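Local coordinates for protein dual function macrocyclase-peptidase POPB (Galerina marginata, PDB 5N4B) that cleaves peptide bonds after prolyl residues and macrocyclises the resulting peptide intermediate in the biosynthesis of amanitin toxins, at residues I656-G661 with I690-S695; A599-G604 with P652-T657. The protein carries 1 engineered substitution. All coordinates share one frame; numbering follows the deposited sequence.

Contact 1 of 2, residues I656-G661 with I690-S695; sequences ITVNIG and IKIDKS
Four backbone hydrogen bonds fix strands 656-659 and 690-693 in parallel register, their axes 14° apart. The first, from Lys691 N to Ile656 O (2.8 Å), runs nearly along the C=O axis; past the strand Ile660 N gives to Asp693 O at 2.9 Å. Ile656, Val658, Ile690 and Ile692 form the buried, apolar face. There chi1 (-176°) and an anti chi2 together extend Ile690 CD1 to Ile656 CG2 at 3.9 Å, the two side chains crossing obliquely. Val658 CG2 lies alongside Ile692 CG1 at 4.0 Å, Ile660 CD1 closing the row against Ile692 CG2. Helix 668-680, from the right-handed beta-alpha-beta crossover joining the two strands, packs on Ile656 and Val658. The other face, with partly exposed Thr657, Asn659, Lys691 and Asp693, is looser and polar. Asn659 OD1 comes 3.4 Å from Asp693 CB, amide and carboxylate planes 74° apart; Lys703 NZ hydrogen-bonds Asn659 OD1 and salt-bridges Asp693 OD2. Asp693 OD1 accepts Ser695 N (3.0 Å) from above the carboxylate plane, an Asx turn. Lys691, bent at chi3, salt-bridges Asp711 and Asp714; exposed Lys694 NZ hydrogen-bonds Thr52 OG1. Beyond the strands a water links Gly661 N to Ser695 O.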
loop_
_atom_site.group_PDB
_atom_site.type_symbol
_atom_site.label_atom_id
_atom_site.label_comp_id
_atom_site.label_asym_id
_atom_site.label_seq_id
_atom_site.Cartn_x
_atom_site.Cartn_y
_atom_site.Cartn_z
ATOM N N ILE A 656 9.160 15.246 -10.855
ATOM C CA ILE A 656 7.863 14.577 -10.699
ATOM C C ILE A 656 7.916 13.291 -11.503
ATOM O O ILE A 656 8.515 13.265 -12.588
ATOM C CB ILE A 656 6.741 15.514 -11.195
ATOM C CG1 ILE A 656 6.827 16.876 -10.488
ATOM C CG2 ILE A 656 5.397 14.863 -11.038
ATOM C CD1 ILE A 656 5.640 17.763 -10.636
ATOM N N THR A 657 7.345 12.236 -11.002
ATOM C CA THR A 657 7.338 10.970 -11.742
ATOM C C THR A 657 5.921 10.421 -11.774
ATOM O O THR A 657 5.214 10.455 -10.765
ATOM C CB THR A 657 8.365 9.928 -11.219
ATOM O OG1 THR A 657 7.946 9.426 -9.956
ATOM C CG2 THR A 657 9.752 10.574 -11.019
ATOM N N VAL A 658 5.507 9.937 -12.945
ATOM C CA VAL A 658 4.219 9.297 -13.105
ATOM C C VAL A 658 4.334 8.106 -14.037
ATOM O O VAL A 658 5.257 8.000 -14.837
ATOM C CB VAL A 658 3.087 10.239 -13.599
ATOM C CG1 VAL A 658 2.860 11.404 -12.635
ATOM C CG2 VAL A 658 3.376 10.704 -15.021
ATOM N N ASN A 659 3.318 7.235 -13.961
ATOM C CA ASN A 659 3.114 6.107 -14.870
ATOM C C ASN A 659 1.873 6.400 -15.690
ATOM O O ASN A 659 0.826 6.721 -15.136
ATOM C CB ASN A 659 2.963 4.823 -14.032
ATOM C CG ASN A 659 4.253 4.479 -13.239
ATOM O OD1 ASN A 659 5.360 4.567 -13.789
ATOM N ND2 ASN A 659 4.121 4.098 -11.962
ATOM N N ILE A 660 2.000 6.337 -17.017
ATOM C CA ILE A 660 0.934 6.816 -17.903
ATOM C C ILE A 660 -0.386 6.102 -17.671
ATOM O O ILE A 660 -1.443 6.720 -17.798
ATOM C CB ILE A 660 1.391 6.741 -19.366
ATOM C CG1 ILE A 660 0.524 7.606 -20.273
ATOM C CG2 ILE A 660 1.342 5.323 -19.861
ATOM C CD1 ILE A 660 0.615 9.081 -20.012
ATOM N N GLY A 661 -0.346 4.839 -17.296
ATOM C CA GLY A 661 -1.539 4.032 -17.140
ATOM C C GLY A 661 -2.191 4.091 -15.794
ATOM O O GLY A 661 -3.148 3.349 -15.533
ATOM N N ILE A 690 9.545 16.493 -15.237
ATOM C CA ILE A 690 8.650 15.347 -15.063
ATOM C C ILE A 690 9.109 14.193 -15.938
ATOM O O ILE A 690 9.446 14.376 -17.121
ATOM C CB ILE A 690 7.162 15.697 -15.305
ATOM C CG1 ILE A 690 6.277 14.486 -15.005
ATOM C CG2 ILE A 690 6.938 16.202 -16.746
ATOM C CD1 ILE A 690 4.803 14.883 -14.937
ATOM N N LYS A 691 9.123 12.996 -15.335
ATOM C CA LYS A 691 9.342 11.724 -16.015
ATOM C C LYS A 691 8.006 11.020 -16.158
ATOM O O LYS A 691 7.198 11.012 -15.226
ATOM C CB LYS A 691 10.247 10.826 -15.175
ATOM C CG LYS A 691 11.666 11.128 -15.275
ATOM C CD LYS A 691 12.479 10.161 -14.379
ATOM C CE LYS A 691 12.338 8.706 -14.784
ATOM N NZ LYS A 691 13.210 7.752 -14.018
ATOM N N ILE A 692 7.791 10.377 -17.304
ATOM C CA ILE A 692 6.511 9.779 -17.656
ATOM C C ILE A 692 6.808 8.396 -18.210
ATOM O O ILE A 692 7.258 8.268 -19.360
ATOM C CB ILE A 692 5.727 10.619 -18.669
ATOM C CG1 ILE A 692 5.543 12.047 -18.114
ATOM C CG2 ILE A 692 4.388 9.932 -18.923
ATOM C CD1 ILE A 692 5.284 13.149 -19.094
ATOM N N ASP A 693 6.546 7.363 -17.429
ATOM C CA ASP A 693 6.759 6.000 -17.912
ATOM C C ASP A 693 5.583 5.612 -18.795
ATOM O O ASP A 693 4.452 5.577 -18.315
ATOM C CB ASP A 693 6.916 5.052 -16.728
ATOM C CG ASP A 693 7.291 3.611 -17.146
ATOM O OD1 ASP A 693 7.016 3.210 -18.295
ATOM O OD2 ASP A 693 7.862 2.863 -16.319
ATOM N N LYS A 694 5.844 5.295 -20.064
ATOM C CA LYS A 694 4.765 5.065 -21.036
ATOM C C LYS A 694 4.371 3.598 -21.181
ATOM O O LYS A 694 3.504 3.291 -21.995
ATOM C CB LYS A 694 5.139 5.722 -22.351
ATOM C CG LYS A 694 5.046 7.252 -22.164
ATOM C CD LYS A 694 5.332 8.049 -23.383
ATOM C CE LYS A 694 4.921 9.489 -23.143
ATOM N NZ LYS A 694 5.322 10.285 -24.306
ATOM N N SER A 695 4.919 2.701 -20.366
ATOM C CA SER A 695 4.403 1.351 -20.263
ATOM C C SER A 695 3.133 1.406 -19.441
ATOM O O SER A 695 3.140 1.922 -18.320
ATOM C CB SER A 695 5.427 0.436 -19.614
ATOM O OG SER A 695 4.923 -0.897 -19.498
HETATM O O HOH W 1 1.301 2.665 -16.099
#

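Contact 2 of 2, residues A599-G604 with P652-T657; sequences AVPEGG and PATLIT
The carboxylate of Glu602 is the flat group here, and its oxygens are held from outside the two strands: OE2 by Lys715 and Asn575, OE1 by a polar side chain of the bound peptide. The chain that carries it, CG anti to the carbonyl carbon and extended beyond, passes alongside Thr657, whose OG1 sits 3.3 Å from Glu602 CG. Pro601 offers a puckered ring instead. Its CG corner is met by Ile656 CG1 at 3.7 Å in an oblique crossing, its CD side lies 3.5 Å from Leu655 O, and Val584 and Met585 of helix 579-590 also pack on the ring.

Pro601 interrupts the backbone ladder. Ala599 N gives to Ala653 O at 2.9 Å in the most bent of the four bonds (N-H...O angle 140°), and Ala599 O takes Leu655 N at 3.0 Å. Pro601 O takes Thr657 N in the carbonyl plane, but proline has no N-H to return to Leu655 O. Leu655 O, buried and without a hydrogen-bond partner in the model, is approached by Val600 CA at 3.3 Å (a CA-H...O contact) and by Val600 CG1 at 3.4 Å. The exchange resumes past the strand, where Gly603 N gives to Thr657 O (2.8 Å, N-H...O angle 169°). At the opposite end Thr654 OG1 turns back to Pro652 O from above that carbonyl plane.

Both strands are neighbours in the mixed eight-stranded sheet of the alpha/beta-hydrolase domain. Strand 598-602 ends at the active site: Gly603, just after it, lies near the charge-relay Asp662, and Glu602 has a backbone hydrogen bond to Ala578, the engineered position of the relay.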
loop_
_atom_site.group_PDB
_atom_site.type_symbol
_atom_site.label_atom_id
_atom_site.label_comp_id
_atom_site.label_asym_id
_atom_site.label_seq_id
_atom_site.Cartn_x
_atom_site.Cartn_y
_atom_site.Cartn_z
ATOM N N ALA A 599 12.556 18.002 -4.311
ATOM C CA ALA A 599 11.231 17.433 -4.147
ATOM C C ALA A 599 10.952 16.411 -5.233
ATOM O O ALA A 599 11.160 16.688 -6.417
ATOM C CB ALA A 599 10.167 18.537 -4.182
ATOM N N VAL A 600 10.463 15.235 -4.836
ATOM C CA VAL A 600 10.149 14.133 -5.769
ATOM C C VAL A 600 8.751 13.613 -5.440
ATOM O O VAL A 600 8.598 12.692 -4.616
ATOM C CB VAL A 600 11.213 13.025 -5.793
ATOM C CG1 VAL A 600 10.761 11.937 -6.778
ATOM C CG2 VAL A 600 12.519 13.611 -6.198
ATOM N N PRO A 601 7.689 14.203 -6.021
ATOM C CA PRO A 601 6.332 13.653 -5.875
ATOM C C PRO A 601 6.084 12.583 -6.912
ATOM O O PRO A 601 6.322 12.821 -8.104
ATOM C CB PRO A 601 5.442 14.878 -6.086
ATOM C CG PRO A 601 6.257 15.736 -7.028
ATOM C CD PRO A 601 7.704 15.462 -6.789
ATOM N N GLU A 602 5.591 11.425 -6.489
ATOM C CA GLU A 602 5.380 10.261 -7.370
ATOM C C GLU A 602 3.882 9.973 -7.486
ATOM O O GLU A 602 3.215 9.720 -6.491
ATOM C CB GLU A 602 6.111 9.033 -6.840
ATOM C CG GLU A 602 7.591 9.245 -6.661
ATOM C CD GLU A 602 8.305 8.013 -6.096
ATOM O OE1 GLU A 602 7.859 6.863 -6.388
ATOM O OE2 GLU A 602 9.331 8.146 -5.431
ATOM N N GLY A 603 3.350 9.989 -8.696
ATOM C CA GLY A 603 1.941 9.665 -8.887
ATOM C C GLY A 603 0.985 10.391 -7.971
ATOM O O GLY A 603 0.029 9.783 -7.455
ATOM N N GLY A 604 1.212 11.683 -7.764
ATOM C CA GLY A 604 0.496 12.429 -6.755
ATOM C C GLY A 604 -0.800 13.058 -7.217
ATOM O O GLY A 604 -0.994 13.413 -8.392
ATOM N N PRO A 652 12.192 24.549 -5.039
ATOM C CA PRO A 652 13.309 23.610 -5.066
ATOM C C PRO A 652 13.334 22.844 -6.370
ATOM O O PRO A 652 12.316 22.668 -7.030
ATOM C CB PRO A 652 12.992 22.645 -3.904
ATOM C CG PRO A 652 11.518 22.664 -3.824
ATOM C CD PRO A 652 11.120 24.105 -4.152
ATOM N N ALA A 653 14.517 22.307 -6.675
ATOM C CA ALA A 653 14.628 21.324 -7.755
ATOM C C ALA A 653 13.586 20.239 -7.552
ATOM O O ALA A 653 13.514 19.653 -6.474
ATOM C CB ALA A 653 16.014 20.679 -7.756
ATOM N N THR A 654 12.801 19.953 -8.598
ATOM C CA THR A 654 11.659 19.079 -8.506
ATOM C C THR A 654 11.698 18.117 -9.681
ATOM O O THR A 654 11.843 18.536 -10.840
ATOM C CB THR A 654 10.361 19.892 -8.520
ATOM O OG1 THR A 654 10.281 20.718 -7.346
ATOM C CG2 THR A 654 9.152 18.994 -8.492
ATOM N N LEU A 655 11.553 16.825 -9.379
ATOM C CA LEU A 655 11.472 15.755 -10.369
ATOM C C LEU A 655 10.189 15.009 -10.068
ATOM O O LEU A 655 10.084 14.291 -9.066
ATOM C CB LEU A 655 12.644 14.811 -10.317
ATOM C CG LEU A 655 12.543 13.632 -11.301
ATOM C CD1 LEU A 655 12.593 14.127 -12.742
ATOM C CD2 LEU A 655 13.656 12.651 -11.090
ATOM N N ILE A 656 9.160 15.246 -10.855
ATOM C CA ILE A 656 7.863 14.577 -10.699
ATOM C C ILE A 656 7.916 13.291 -11.503
ATOM O O ILE A 656 8.515 13.265 -12.588
ATOM C CB ILE A 656 6.741 15.514 -11.195
ATOM C CG1 ILE A 656 6.827 16.876 -10.488
ATOM C CG2 ILE A 656 5.397 14.863 -11.038
ATOM C CD1 ILE A 656 5.640 17.763 -10.636
ATOM N N THR A 657 7.345 12.236 -11.002
ATOM C CA THR A 657 7.338 10.970 -11.742
ATOM C C THR A 657 5.921 10.421 -11.774
ATOM O O THR A 657 5.214 10.455 -10.765
ATOM C CB THR A 657 8.365 9.928 -11.219
ATOM O OG1 THR A 657 7.946 9.426 -9.956
ATOM C CG2 THR A 657 9.752 10.574 -11.019
#

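In the fold
Strand 653-659 is the shared element: contact 2 pairs one edge of it with strand 598-602 and contact 1 pairs the other with strand 688-693, the last strand of the sheet within this chain. Their centres are 11 Å apart. Beyond the shared Ile656 and Thr657 they touch directly, Lys691 CG lying 4.0 Å from Leu655 CD1 and Val658 CG1 4.2 Å from Gly603 N. Both lead to the charge relay system. Asn659 in contact 1 is about 5 Å from the side chain of Asp662, and Gly603 in contact 2 about 4 Å; to Ala578, an engineered substitution at a charge-relay position, the separations are about 10 and 6 Å. Through Glu602 OE1, contact 2 also reaches the bound peptide.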